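Local coordinates for protein E (Haemophilus influenzae, PDB 3ZH5), which acts as a multifunctional surface adhesin that binds host epithelial cells and the host proteins vitronectin, laminin and plasminogen, aiding serum resistance and immune evasion, at residues A[19-25]-A[113-119]; A[46-50]-A[90-94]; A[73-78]-A[120-124]; A[79-85]-A[103-109]. All blocks are in the same frame, centred on the assembly; numbering follows the deposited sequence.

How the interactions relate
Interactions 2 and 3 are largely buried, interactions 1 and 4 lie at the surface, and all four gather round one antiparallel sheet. Interactions 1 and 3 share helix 115-128: its start and the residues just before it meet loop 19-25 through hydrogen bonds, a salt bridge and a few apolar contacts, whereas its middle is tied to the end of strand 64-74 by a disulfide and apolar side chains. Interaction 4 is the regular one, a ladder of backbone hydrogen bonds adding strand 106-109 to strand 79-88; Leu80 touches Leu116 of interaction 1. Interaction 2, across the chain's centre from interactions 3 and 4, folds a loop over strand 41-50 through one side-chain hydrogen bond and aromatic packing.

Interaction 1. Residues A[19-25]-A[113-119]; sequences LVKNVNY and DTTLYNA
Segment 19-25 reverses direction through two turns, type II from Leu19 to Asn22 and type I from Asn22 to Tyr25, with Leu19 N bonded to Tyr25 O at 3.0 Å; Lys21 has a positive phi of 79°. Segment 113-119 opens helix 115-128, and Lys21 and Thr115 approach to 5.7 Å between CA atoms. Thr114 is the N-cap, its OG1 accepting from Tyr117 N (3.2 Å) and also bonded to Thr111. Asn118 (chi1 t) points toward the turn, and its OD1 accepts from Val20 N at 3.0 Å. The extended Lys21 chain carries NZ to Asp113 O (2.9 Å) and into a salt bridge with Asp113 OD2 (3.2 Å), suited to the exposed side of the contact. Leu19 CD1 meets Ala119 CB at 3.7 Å, Thr115 CG2 lies over a face of the Tyr25 ring, and Tyr25 OH touches Leu116 CD2 at 3.3 Å. The helix start thus docks on the link between strands 16-19 and 25-34, with Tyr25 against strand 41-50 and Ile27 touching Leu19 and Ala119.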
loop_
_atom_site.group_PDB
_atom_site.type_symbol
_atom_site.label_atom_id
_atom_site.label_comp_id
_atom_site.label_asym_id
_atom_site.label_seq_id
_atom_site.Cartn_x
_atom_site.Cartn_y
_atom_site.Cartn_z
ATOM N N LEU A 19 7.701 0.542 5.974
ATOM C CA LEU A 19 7.193 1.546 6.883
ATOM C C LEU A 19 7.439 1.170 8.315
ATOM O O LEU A 19 7.604 0.006 8.662
ATOM C CB LEU A 19 5.681 1.741 6.687
ATOM C CG LEU A 19 5.435 2.185 5.245
ATOM C CD1 LEU A 19 3.997 2.515 4.968
ATOM C CD2 LEU A 19 6.349 3.386 4.901
ATOM N N VAL A 20 7.399 2.184 9.157
ATOM C CA VAL A 20 7.434 2.001 10.596
ATOM C C VAL A 20 6.155 1.290 11.077
ATOM O O VAL A 20 5.078 1.443 10.502
ATOM C CB VAL A 20 7.610 3.386 11.266
ATOM C CG1 VAL A 20 7.195 3.374 12.703
ATOM C CG2 VAL A 20 9.036 3.840 11.119
ATOM N N LYS A 21 6.303 0.467 12.106
ATOM C CA LYS A 21 5.196 -0.225 12.747
ATOM C C LYS A 21 4.704 -1.465 12.008
ATOM O O LYS A 21 3.939 -2.241 12.566
ATOM C CB LYS A 21 4.024 0.731 13.047
ATOM C CG LYS A 21 4.313 1.725 14.178
ATOM C CD LYS A 21 3.062 2.427 14.687
ATOM C CE LYS A 21 3.390 3.398 15.826
ATOM N NZ LYS A 21 2.251 3.524 16.788
ATOM N N ASN A 22 5.085 -1.658 10.751
ATOM C CA ASN A 22 4.789 -2.926 10.139
ATOM C C ASN A 22 5.874 -3.274 9.121
ATOM O O ASN A 22 5.882 -2.736 8.009
ATOM C CB ASN A 22 3.394 -2.858 9.479
ATOM C CG ASN A 22 2.962 -4.194 8.906
ATOM O OD1 ASN A 22 3.763 -5.127 8.812
ATOM N ND2 ASN A 22 1.689 -4.292 8.507
ATOM N N VAL A 23 6.779 -4.184 9.492
ATOM C CA VAL A 23 7.912 -4.515 8.619
ATOM C C VAL A 23 7.443 -5.182 7.310
ATOM O O VAL A 23 8.234 -5.380 6.385
ATOM C CB VAL A 23 8.973 -5.383 9.317
ATOM C CG1 VAL A 23 9.536 -4.643 10.548
ATOM C CG2 VAL A 23 8.408 -6.740 9.714
ATOM N N ASN A 24 6.161 -5.504 7.215
ATOM C CA ASN A 24 5.615 -6.074 5.970
ATOM C C ASN A 24 4.740 -5.134 5.178
ATOM O O ASN A 24 4.064 -5.579 4.270
ATOM C CB ASN A 24 4.839 -7.349 6.284
ATOM C CG ASN A 24 5.750 -8.404 6.866
ATOM O OD1 ASN A 24 6.809 -8.656 6.286
ATOM N ND2 ASN A 24 5.403 -8.965 8.039
ATOM N N TYR A 25 4.725 -3.866 5.553
ATOM C CA TYR A 25 3.913 -2.887 4.832
ATOM C C TYR A 25 4.893 -1.988 4.099
ATOM O O TYR A 25 5.842 -1.493 4.717
ATOM C CB TYR A 25 3.090 -2.066 5.831
ATOM C CG TYR A 25 1.938 -1.298 5.215
ATOM C CD1 TYR A 25 2.180 -0.236 4.388
ATOM C CD2 TYR A 25 0.611 -1.629 5.493
ATOM C CE1 TYR A 25 1.133 0.481 3.804
ATOM C CE2 TYR A 25 -0.441 -0.923 4.937
ATOM C CZ TYR A 25 -0.176 0.135 4.093
ATOM O OH TYR A 25 -1.206 0.848 3.511
ATOM N N ASP A 113 1.904 8.894 14.542
ATOM C CA ASP A 113 2.223 7.650 15.223
ATOM C C ASP A 113 1.420 6.491 14.684
ATOM O O ASP A 113 0.826 5.706 15.431
ATOM C CB ASP A 113 1.980 7.766 16.713
ATOM C CG ASP A 113 2.762 6.749 17.472
ATOM O OD1 ASP A 113 3.863 6.430 16.975
ATOM O OD2 ASP A 113 2.280 6.261 18.515
ATOM N N THR A 114 1.375 6.399 13.372
ATOM C CA THR A 114 0.554 5.377 12.690
ATOM C C THR A 114 1.287 5.010 11.409
ATOM O O THR A 114 2.121 5.778 10.934
ATOM C CB THR A 114 -0.880 5.845 12.287
ATOM O OG1 THR A 114 -0.779 6.743 11.177
ATOM C CG2 THR A 114 -1.607 6.536 13.419
ATOM N N THR A 115 0.977 3.845 10.849
ATOM C CA THR A 115 1.797 3.324 9.767
ATOM C C THR A 115 1.657 4.212 8.554
ATOM O O THR A 115 2.631 4.515 7.830
ATOM C CB THR A 115 1.456 1.883 9.368
ATOM O OG1 THR A 115 1.668 1.008 10.487
ATOM C CG2 THR A 115 2.345 1.443 8.231
ATOM N N LEU A 116 0.438 4.642 8.279
ATOM C CA LEU A 116 0.259 5.379 7.046
ATOM C C LEU A 116 0.743 6.823 7.172
ATOM O O LEU A 116 1.138 7.443 6.170
ATOM C CB LEU A 116 -1.184 5.267 6.580
ATOM C CG LEU A 116 -1.382 3.916 5.885
ATOM C CD1 LEU A 116 -2.840 3.654 5.511
ATOM C CD2 LEU A 116 -0.526 3.891 4.657
ATOM N N TYR A 117 0.766 7.350 8.389
ATOM C CA TYR A 117 1.328 8.668 8.588
ATOM C C TYR A 117 2.808 8.663 8.230
ATOM O O TYR A 117 3.267 9.612 7.611
ATOM C CB TYR A 117 1.147 9.088 10.032
ATOM C CG TYR A 117 1.568 10.500 10.376
ATOM C CD1 TYR A 117 2.879 10.786 10.746
ATOM C CD2 TYR A 117 0.640 11.535 10.413
ATOM C CE1 TYR A 117 3.254 12.064 11.104
ATOM C CE2 TYR A 117 1.010 12.825 10.766
ATOM C CZ TYR A 117 2.311 13.084 11.108
ATOM O OH TYR A 117 2.694 14.366 11.468
ATOM N N ASN A 118 3.547 7.604 8.609
ATOM C CA ASN A 118 4.968 7.476 8.218
ATOM C C ASN A 118 5.135 7.480 6.722
ATOM O O ASN A 118 6.086 8.095 6.166
ATOM C CB ASN A 118 5.577 6.183 8.848
ATOM C CG ASN A 118 7.081 5.988 8.548
ATOM O OD1 ASN A 118 7.478 4.924 8.037
ATOM N ND2 ASN A 118 7.924 6.983 8.906
ATOM N N ALA A 119 4.206 6.821 6.034
ATOM C CA ALA A 119 4.229 6.809 4.594
ATOM C C ALA A 119 4.108 8.230 4.065
ATOM O O ALA A 119 4.861 8.617 3.190
ATOM C CB ALA A 119 3.134 5.951 4.000
#

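Interaction 2. Residues A[46-50]-A[90-94]; sequences AVVNL and EFWGQ
Asn49, Phe91 and Trp92 carry most of this contact, in which the irregular segment 90-94 lies along the extended strand 46-50 with Asn49 beside Phe91 (CA-CA 5.6 Å) and Val47 beside Gly93 (6.0 Å). Asn49, in the m rotamer, directs its amide at the loop: OD1 accepts from Trp92 N at 2.9 Å in an almost straight bond, and ND2 lies over one face of the indole, 3.8 Å from CZ3 of Trp92. Phe91 (chi1 m) sets its CB 3.5 Å from Asn49 OD1 and turns its ring edge to Leu50 O, 4.0 Å from Phe91 CE1. Trp92 and Gly93 both have positive phi, 70° and 60°, which bends the loop. Val47 CG1 packs 3.7 Å from both Trp92 C and Gly93 N, and a side chain on Gly93 would crowd Val47. Beyond the pair, Trp92 meets Tyr26 edge-to-face and Ser66 bonds Gly93 N. One buried side-chain amide thus satisfies the backbone donor Trp92 N, with Phe91, Trp92 and Val47 packed beside it.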
loop_
_atom_site.group_PDB
_atom_site.type_symbol
_atom_site.label_atom_id
_atom_site.label_comp_id
_atom_site.label_asym_id
_atom_site.label_seq_id
_atom_site.Cartn_x
_atom_site.Cartn_y
_atom_site.Cartn_z
ATOM N N ALA A 46 0.323 1.004 -1.937
ATOM C CA ALA A 46 0.865 0.383 -0.730
ATOM C C ALA A 46 0.844 -1.112 -1.019
ATOM O O ALA A 46 -0.085 -1.594 -1.667
ATOM C CB ALA A 46 0.011 0.720 0.462
ATOM N N VAL A 47 1.844 -1.862 -0.525
ATOM C CA VAL A 47 1.910 -3.300 -0.793
ATOM C C VAL A 47 2.173 -4.000 0.527
ATOM O O VAL A 47 3.116 -3.644 1.195
ATOM C CB VAL A 47 3.028 -3.647 -1.770
ATOM C CG1 VAL A 47 3.251 -5.115 -1.826
ATOM C CG2 VAL A 47 2.646 -3.129 -3.177
ATOM N N VAL A 48 1.322 -4.948 0.893
ATOM C CA VAL A 48 1.471 -5.679 2.166
ATOM C C VAL A 48 1.759 -7.129 1.914
ATOM O O VAL A 48 0.963 -7.799 1.277
ATOM C CB VAL A 48 0.187 -5.625 3.013
ATOM C CG1 VAL A 48 0.391 -6.328 4.319
ATOM C CG2 VAL A 48 -0.237 -4.184 3.249
ATOM N N ASN A 49 2.886 -7.633 2.426
ATOM C CA ASN A 49 3.128 -9.064 2.394
ATOM C C ASN A 49 2.455 -9.692 3.615
ATOM O O ASN A 49 2.683 -9.263 4.751
ATOM C CB ASN A 49 4.626 -9.358 2.352
ATOM C CG ASN A 49 5.250 -8.951 1.060
ATOM O OD1 ASN A 49 4.569 -8.858 0.039
ATOM N ND2 ASN A 49 6.559 -8.719 1.072
ATOM N N LEU A 50 1.610 -10.691 3.371
ATOM C CA LEU A 50 0.728 -11.249 4.398
ATOM C C LEU A 50 1.385 -12.302 5.273
ATOM O O LEU A 50 2.308 -12.990 4.844
ATOM C CB LEU A 50 -0.509 -11.882 3.753
ATOM C CG LEU A 50 -1.427 -10.944 2.979
ATOM C CD1 LEU A 50 -2.476 -11.768 2.265
ATOM C CD2 LEU A 50 -2.055 -9.929 3.901
ATOM N N GLU A 90 1.578 -14.019 -5.188
ATOM C CA GLU A 90 3.010 -13.922 -4.873
ATOM C C GLU A 90 3.242 -12.692 -3.991
ATOM O O GLU A 90 2.390 -11.805 -3.939
ATOM C CB GLU A 90 3.847 -13.813 -6.156
ATOM C CG GLU A 90 3.857 -15.066 -7.004
ATOM C CD GLU A 90 4.075 -14.772 -8.477
ATOM O OE1 GLU A 90 4.705 -13.743 -8.792
ATOM O OE2 GLU A 90 3.607 -15.564 -9.321
ATOM N N PHE A 91 4.375 -12.636 -3.285
ATOM C CA PHE A 91 4.685 -11.461 -2.466
ATOM C C PHE A 91 4.998 -10.271 -3.376
ATOM O O PHE A 91 5.175 -10.438 -4.579
ATOM C CB PHE A 91 5.873 -11.748 -1.516
ATOM C CG PHE A 91 5.580 -12.787 -0.475
ATOM C CD1 PHE A 91 4.653 -12.547 0.520
ATOM C CD2 PHE A 91 6.232 -14.002 -0.494
ATOM C CE1 PHE A 91 4.376 -13.498 1.464
ATOM C CE2 PHE A 91 5.964 -14.954 0.456
ATOM C CZ PHE A 91 5.027 -14.703 1.430
ATOM N N TRP A 92 5.031 -9.072 -2.807
ATOM C CA TRP A 92 5.371 -7.851 -3.548
ATOM C C TRP A 92 4.287 -7.428 -4.565
ATOM O O TRP A 92 4.553 -6.684 -5.507
ATOM C CB TRP A 92 6.742 -7.991 -4.233
ATOM C CG TRP A 92 7.866 -8.399 -3.271
ATOM C CD1 TRP A 92 8.596 -9.540 -3.313
ATOM C CD2 TRP A 92 8.346 -7.653 -2.144
ATOM N NE1 TRP A 92 9.522 -9.557 -2.280
ATOM C CE2 TRP A 92 9.379 -8.409 -1.548
ATOM C CE3 TRP A 92 8.004 -6.415 -1.584
ATOM C CZ2 TRP A 92 10.078 -7.975 -0.399
ATOM C CZ3 TRP A 92 8.704 -5.977 -0.443
ATOM C CH2 TRP A 92 9.724 -6.767 0.140
ATOM N N GLY A 93 3.054 -7.860 -4.321
ATOM C CA GLY A 93 1.930 -7.448 -5.127
ATOM C C GLY A 93 2.082 -7.834 -6.603
ATOM O O GLY A 93 1.845 -7.006 -7.470
ATOM N N GLN A 94 2.462 -9.086 -6.862
ATOM C CA GLN A 94 2.739 -9.590 -8.208
ATOM C C GLN A 94 2.074 -10.941 -8.323
ATOM O O GLN A 94 1.807 -11.585 -7.302
ATOM C CB GLN A 94 4.244 -9.840 -8.416
ATOM C CG GLN A 94 5.177 -8.727 -7.985
ATOM C CD GLN A 94 5.190 -7.568 -8.943
ATOM O OE1 GLN A 94 4.803 -7.701 -10.106
ATOM N NE2 GLN A 94 5.622 -6.410 -8.459
#

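Interaction 3. Residues A[73-78]-A[120-124]; sequences LNCANY and AQIIC
At the apolar centre, Leu73 (chi1 t, chi2 p), at the end of strand 64-74, points CD2 into helix 115-128, 3.7 Å from Ala120 CB, 4.1 Å from Ile123 CG2 and 3.5 Å from Cys124 SG. The small Ala120 leaves room for Leu73 and also for Tyr78, whose ring face receives Ala120 CB in a CH-pi contact, 4.0 Å from the centroid. Beside this lies the disulfide, Cys75 SG to Cys124 SG at 2.1 Å with chi3 of -85°, both cysteines in the m rotamer and their CA atoms 5.8 Å apart. Cys124 SG also approaches the Tyr78 ring obliquely, 5.1 Å from its centroid. After the strand the chain curls through a tight loop, held by an Asx turn in which Asn74 OD1 accepts from Ala76 N (3.1 Å). At the outer edge, Gln121 NE2 donates to Tyr78 OH at 2.9 Å. The covalent link pins the chain just after strand 64-74 to the helix, with apolar contacts and one side-chain hydrogen bond beside it.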
loop_
_atom_site.group_PDB
_atom_site.type_symbol
_atom_site.label_atom_id
_atom_site.label_comp_id
_atom_site.label_asym_id
_atom_site.label_seq_id
_atom_site.Cartn_x
_atom_site.Cartn_y
_atom_site.Cartn_z
ATOM N N LEU A 73 -2.748 10.416 -1.793
ATOM C CA LEU A 73 -2.380 11.291 -0.695
ATOM C C LEU A 73 -2.386 12.760 -1.073
ATOM O O LEU A 73 -1.761 13.165 -2.052
ATOM C CB LEU A 73 -0.990 10.872 -0.146
ATOM C CG LEU A 73 -0.334 11.798 0.870
ATOM C CD1 LEU A 73 -1.094 11.658 2.180
ATOM C CD2 LEU A 73 1.166 11.415 1.046
ATOM N N ASN A 74 -3.033 13.577 -0.250
ATOM C CA ASN A 74 -2.867 15.014 -0.306
ATOM C C ASN A 74 -1.883 15.527 0.774
ATOM O O ASN A 74 -2.197 15.517 1.958
ATOM C CB ASN A 74 -4.219 15.691 -0.162
ATOM C CG ASN A 74 -4.150 17.172 -0.428
ATOM O OD1 ASN A 74 -3.072 17.723 -0.666
ATOM N ND2 ASN A 74 -5.296 17.818 -0.444
ATOM N N CYS A 75 -0.709 15.979 0.355
ATOM C CA CYS A 75 0.360 16.382 1.274
ATOM C C CYS A 75 0.038 17.666 2.015
ATOM O O CYS A 75 0.677 17.973 3.019
ATOM C CB CYS A 75 1.713 16.535 0.541
ATOM S SG CYS A 75 2.348 14.972 -0.009
ATOM N N ALA A 76 -0.938 18.427 1.539
ATOM C CA ALA A 76 -1.272 19.704 2.183
ATOM C C ALA A 76 -2.129 19.509 3.466
ATOM O O ALA A 76 -2.081 20.320 4.389
ATOM C CB ALA A 76 -1.995 20.610 1.203
ATOM N N ASN A 77 -2.929 18.458 3.510
ATOM C CA ASN A 77 -3.803 18.224 4.672
ATOM C C ASN A 77 -3.731 16.797 5.171
ATOM O O ASN A 77 -4.466 16.419 6.084
ATOM C CB ASN A 77 -5.245 18.623 4.350
ATOM C CG ASN A 77 -5.804 17.911 3.115
ATOM O OD1 ASN A 77 -5.262 16.902 2.648
ATOM N ND2 ASN A 77 -6.917 18.428 2.601
ATOM N N TYR A 78 -2.835 16.004 4.586
ATOM C CA TYR A 78 -2.673 14.601 4.956
ATOM C C TYR A 78 -3.995 13.810 4.895
ATOM O O TYR A 78 -4.240 12.909 5.703
ATOM C CB TYR A 78 -2.016 14.489 6.346
ATOM C CG TYR A 78 -0.487 14.514 6.355
ATOM C CD1 TYR A 78 0.225 15.371 5.544
ATOM C CD2 TYR A 78 0.237 13.678 7.218
ATOM C CE1 TYR A 78 1.617 15.384 5.545
ATOM C CE2 TYR A 78 1.618 13.683 7.237
ATOM C CZ TYR A 78 2.305 14.550 6.397
ATOM O OH TYR A 78 3.673 14.574 6.388
ATOM N N ALA A 120 3.177 9.002 4.611
ATOM C CA ALA A 120 2.945 10.358 4.139
ATOM C C ALA A 120 4.147 11.284 4.431
ATOM O O ALA A 120 4.527 12.102 3.584
ATOM C CB ALA A 120 1.678 10.912 4.724
ATOM N N GLN A 121 4.766 11.133 5.594
ATOM C CA GLN A 121 5.976 11.916 5.886
ATOM C C GLN A 121 7.047 11.627 4.868
ATOM O O GLN A 121 7.747 12.542 4.403
ATOM C CB GLN A 121 6.523 11.578 7.291
ATOM C CG GLN A 121 5.505 11.835 8.359
ATOM C CD GLN A 121 5.820 13.068 9.183
ATOM O OE1 GLN A 121 6.442 12.973 10.255
ATOM N NE2 GLN A 121 5.375 14.235 8.701
ATOM N N ILE A 122 7.210 10.359 4.515
ATOM C CA ILE A 122 8.258 9.999 3.570
ATOM C C ILE A 122 7.907 10.476 2.178
ATOM O O ILE A 122 8.744 11.055 1.483
ATOM C CB ILE A 122 8.443 8.513 3.516
ATOM C CG1 ILE A 122 8.992 8.043 4.894
ATOM C CG2 ILE A 122 9.447 8.101 2.426
ATOM C CD1 ILE A 122 9.155 6.537 5.067
ATOM N N ILE A 123 6.666 10.224 1.763
ATOM C CA ILE A 123 6.299 10.585 0.394
ATOM C C ILE A 123 6.360 12.088 0.218
ATOM O O ILE A 123 6.950 12.591 -0.759
ATOM C CB ILE A 123 4.928 10.059 -0.016
ATOM C CG1 ILE A 123 5.035 8.590 -0.359
ATOM C CG2 ILE A 123 4.414 10.789 -1.313
ATOM C CD1 ILE A 123 3.697 7.918 -0.304
ATOM N N CYS A 124 5.791 12.811 1.169
ATOM C CA CYS A 124 5.712 14.254 1.038
ATOM C C CYS A 124 7.082 14.900 1.092
ATOM O O CYS A 124 7.348 15.826 0.343
ATOM C CB CYS A 124 4.771 14.835 2.081
ATOM S SG CYS A 124 3.066 14.193 1.811
#

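Interaction 4. Residues A[79-85]-A[103-109]; sequences HLTQVRT and QKKHTLS
Strands 79-85 and 106-109 run antiparallel (157°), axes 4.5 Å apart, registered by backbone hydrogen bonds. Leu80 and Leu108 form one hydrogen-bonded pair (Leu80 N to Leu108 O 3.0 Å), Gln82 and His106 the next, with Gln82 N to His106 O 2.8 Å but the return bond weak; Thr81 faces Thr107 as a non-hydrogen-bonded pair, as His79 does Ser109. Among side chains, Thr81 OG1 and Thr107 OG1 share a hydrogen bond at 2.7 Å, beta-branched hydroxyl residues suiting a strand face open to solvent. Lys105 NZ reaches Val83 O at 2.7 Å, and Gln103 mimics a strand partner, OE1 accepting from Thr85 N (2.8 Å) and NE2 donating to Thr85 O (3.0 Å). A water joins Gln82 NE2 to Gln103 OE1, while Gln82 OE1 is hydrogen-bonded to Lys71 NZ. Gln82 CB makes a CH-pi contact with the His106 ring face, 3.9 Å from its centroid. Strand 106-109 thus extends an antiparallel sheet at its edge, on strand 79-88, which also pairs with 64-74.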
loop_
_atom_site.group_PDB
_atom_site.type_symbol
_atom_site.label_atom_id
_atom_site.label_comp_id
_atom_site.label_asym_id
_atom_site.label_seq_id
_atom_site.Cartn_x
_atom_site.Cartn_y
_atom_site.Cartn_z
ATOM N N HIS A 79 -4.826 14.110 3.891
ATOM C CA HIS A 79 -5.914 13.202 3.539
ATOM C C HIS A 79 -5.367 12.098 2.677
ATOM O O HIS A 79 -4.587 12.352 1.736
ATOM C CB HIS A 79 -7.020 13.923 2.749
ATOM C CG HIS A 79 -7.837 14.873 3.570
ATOM N ND1 HIS A 79 -8.900 15.598 3.048
ATOM C CD2 HIS A 79 -7.729 15.246 4.867
ATOM C CE1 HIS A 79 -9.389 16.386 3.986
ATOM N NE2 HIS A 79 -8.697 16.188 5.104
ATOM N N LEU A 80 -5.803 10.884 2.971
ATOM C CA LEU A 80 -5.347 9.678 2.298
ATOM C C LEU A 80 -6.590 8.934 1.877
ATOM O O LEU A 80 -7.398 8.550 2.731
ATOM C CB LEU A 80 -4.580 8.751 3.253
ATOM C CG LEU A 80 -3.927 7.556 2.539
ATOM C CD1 LEU A 80 -2.806 8.041 1.657
ATOM C CD2 LEU A 80 -3.317 6.584 3.480
ATOM N N THR A 81 -6.768 8.756 0.570
ATOM C CA THR A 81 -7.898 7.994 0.032
ATOM C C THR A 81 -7.481 6.590 -0.367
ATOM O O THR A 81 -6.451 6.382 -1.051
ATOM C CB THR A 81 -8.444 8.746 -1.187
ATOM O OG1 THR A 81 -8.727 10.102 -0.799
ATOM C CG2 THR A 81 -9.648 8.052 -1.790
ATOM N N GLN A 82 -8.250 5.617 0.093
ATOM C CA GLN A 82 -8.139 4.223 -0.340
ATOM C C GLN A 82 -9.023 4.080 -1.556
ATOM O O GLN A 82 -10.244 4.304 -1.463
ATOM C CB GLN A 82 -8.583 3.268 0.767
ATOM C CG GLN A 82 -8.870 1.808 0.363
ATOM C CD GLN A 82 -7.732 1.021 -0.226
ATOM O OE1 GLN A 82 -6.550 1.267 0.050
ATOM N NE2 GLN A 82 -8.086 0.015 -1.016
ATOM N N VAL A 83 -8.420 3.685 -2.678
ATOM C CA VAL A 83 -9.140 3.623 -3.961
ATOM C C VAL A 83 -9.494 2.205 -4.364
ATOM O O VAL A 83 -10.601 1.940 -4.855
ATOM C CB VAL A 83 -8.291 4.265 -5.085
ATOM C CG1 VAL A 83 -8.897 4.011 -6.461
ATOM C CG2 VAL A 83 -8.160 5.743 -4.787
ATOM N N ARG A 84 -8.556 1.291 -4.220
ATOM C CA ARG A 84 -8.848 -0.095 -4.585
ATOM C C ARG A 84 -7.836 -1.063 -4.021
ATOM O O ARG A 84 -6.723 -0.677 -3.575
ATOM C CB ARG A 84 -8.987 -0.292 -6.084
ATOM C CG ARG A 84 -7.702 -0.393 -6.836
ATOM C CD ARG A 84 -7.896 -0.798 -8.285
ATOM N NE ARG A 84 -8.137 -2.241 -8.444
ATOM C CZ ARG A 84 -9.241 -2.788 -8.954
ATOM N NH1 ARG A 84 -10.242 -2.027 -9.390
ATOM N NH2 ARG A 84 -9.346 -4.114 -9.057
ATOM N N THR A 85 -8.274 -2.324 -4.008
ATOM C CA THR A 85 -7.523 -3.418 -3.439
ATOM C C THR A 85 -7.472 -4.581 -4.391
ATOM O O THR A 85 -8.482 -4.976 -4.952
ATOM C CB THR A 85 -8.175 -3.916 -2.145
ATOM O OG1 THR A 85 -8.132 -2.872 -1.168
ATOM C CG2 THR A 85 -7.443 -5.122 -1.629
ATOM N N GLN A 103 -15.473 -2.353 -4.588
ATOM C CA GLN A 103 -14.318 -1.786 -3.936
ATOM C C GLN A 103 -14.833 -0.806 -2.903
ATOM O O GLN A 103 -15.655 0.072 -3.205
ATOM C CB GLN A 103 -13.425 -1.087 -4.965
ATOM C CG GLN A 103 -12.734 -2.041 -5.935
ATOM C CD GLN A 103 -11.547 -2.734 -5.313
ATOM O OE1 GLN A 103 -11.069 -2.309 -4.276
ATOM N NE2 GLN A 103 -11.073 -3.810 -5.941
ATOM N N LYS A 104 -14.363 -0.968 -1.678
ATOM C CA LYS A 104 -14.750 -0.083 -0.596
ATOM C C LYS A 104 -13.761 1.027 -0.523
ATOM O O LYS A 104 -12.564 0.783 -0.431
ATOM C CB LYS A 104 -14.802 -0.843 0.726
ATOM C CG LYS A 104 -16.164 -1.459 1.007
ATOM C CD LYS A 104 -17.224 -0.351 1.162
ATOM C CE LYS A 104 -18.415 -0.550 0.226
ATOM N NZ LYS A 104 -19.358 -1.611 0.714
ATOM N N LYS A 105 -14.247 2.255 -0.616
ATOM C CA LYS A 105 -13.386 3.413 -0.733
ATOM C C LYS A 105 -13.633 4.272 0.506
ATOM O O LYS A 105 -14.715 4.256 1.110
ATOM C CB LYS A 105 -13.643 4.243 -2.064
ATOM C CG LYS A 105 -13.459 3.469 -3.358
ATOM C CD LYS A 105 -14.211 4.186 -4.578
ATOM C CE LYS A 105 -14.282 3.306 -5.834
ATOM N NZ LYS A 105 -12.878 2.715 -6.115
ATOM N N HIS A 106 -12.600 4.975 0.948
ATOM C CA HIS A 106 -12.770 5.964 1.996
ATOM C C HIS A 106 -11.561 6.863 2.001
ATOM O O HIS A 106 -10.525 6.479 1.505
ATOM C CB HIS A 106 -12.876 5.236 3.361
ATOM C CG HIS A 106 -11.707 4.350 3.692
ATOM N ND1 HIS A 106 -10.525 4.843 4.216
ATOM C CD2 HIS A 106 -11.527 3.014 3.577
ATOM C CE1 HIS A 106 -9.682 3.852 4.405
ATOM N NE2 HIS A 106 -10.258 2.726 4.038
ATOM N N THR A 107 -11.739 8.058 2.542
ATOM C CA THR A 107 -10.667 8.987 2.799
ATOM C C THR A 107 -10.516 9.202 4.312
ATOM O O THR A 107 -11.533 9.372 5.036
ATOM C CB THR A 107 -10.991 10.256 2.114
ATOM O OG1 THR A 107 -10.993 9.963 0.706
ATOM C CG2 THR A 107 -10.016 11.383 2.446
ATOM N N LEU A 108 -9.262 9.112 4.794
ATOM C CA LEU A 108 -8.960 9.452 6.195
ATOM C C LEU A 108 -8.193 10.751 6.279
ATOM O O LEU A 108 -7.561 11.169 5.328
ATOM C CB LEU A 108 -8.028 8.423 6.835
ATOM C CG LEU A 108 -8.303 6.947 6.688
ATOM C CD1 LEU A 108 -7.222 6.386 5.821
ATOM C CD2 LEU A 108 -8.315 6.289 8.066
ATOM N N SER A 109 -8.181 11.352 7.460
ATOM C CA SER A 109 -7.260 12.411 7.758
ATOM C C SER A 109 -6.241 11.735 8.707
ATOM O O SER A 109 -6.599 11.343 9.788
ATOM C CB SER A 109 -7.999 13.541 8.440
ATOM O OG SER A 109 -7.155 14.636 8.690
HETATM O O HOH W 1 -8.285 17.375 7.897
HETATM O O HOH W 2 -10.923 -0.522 -1.753
#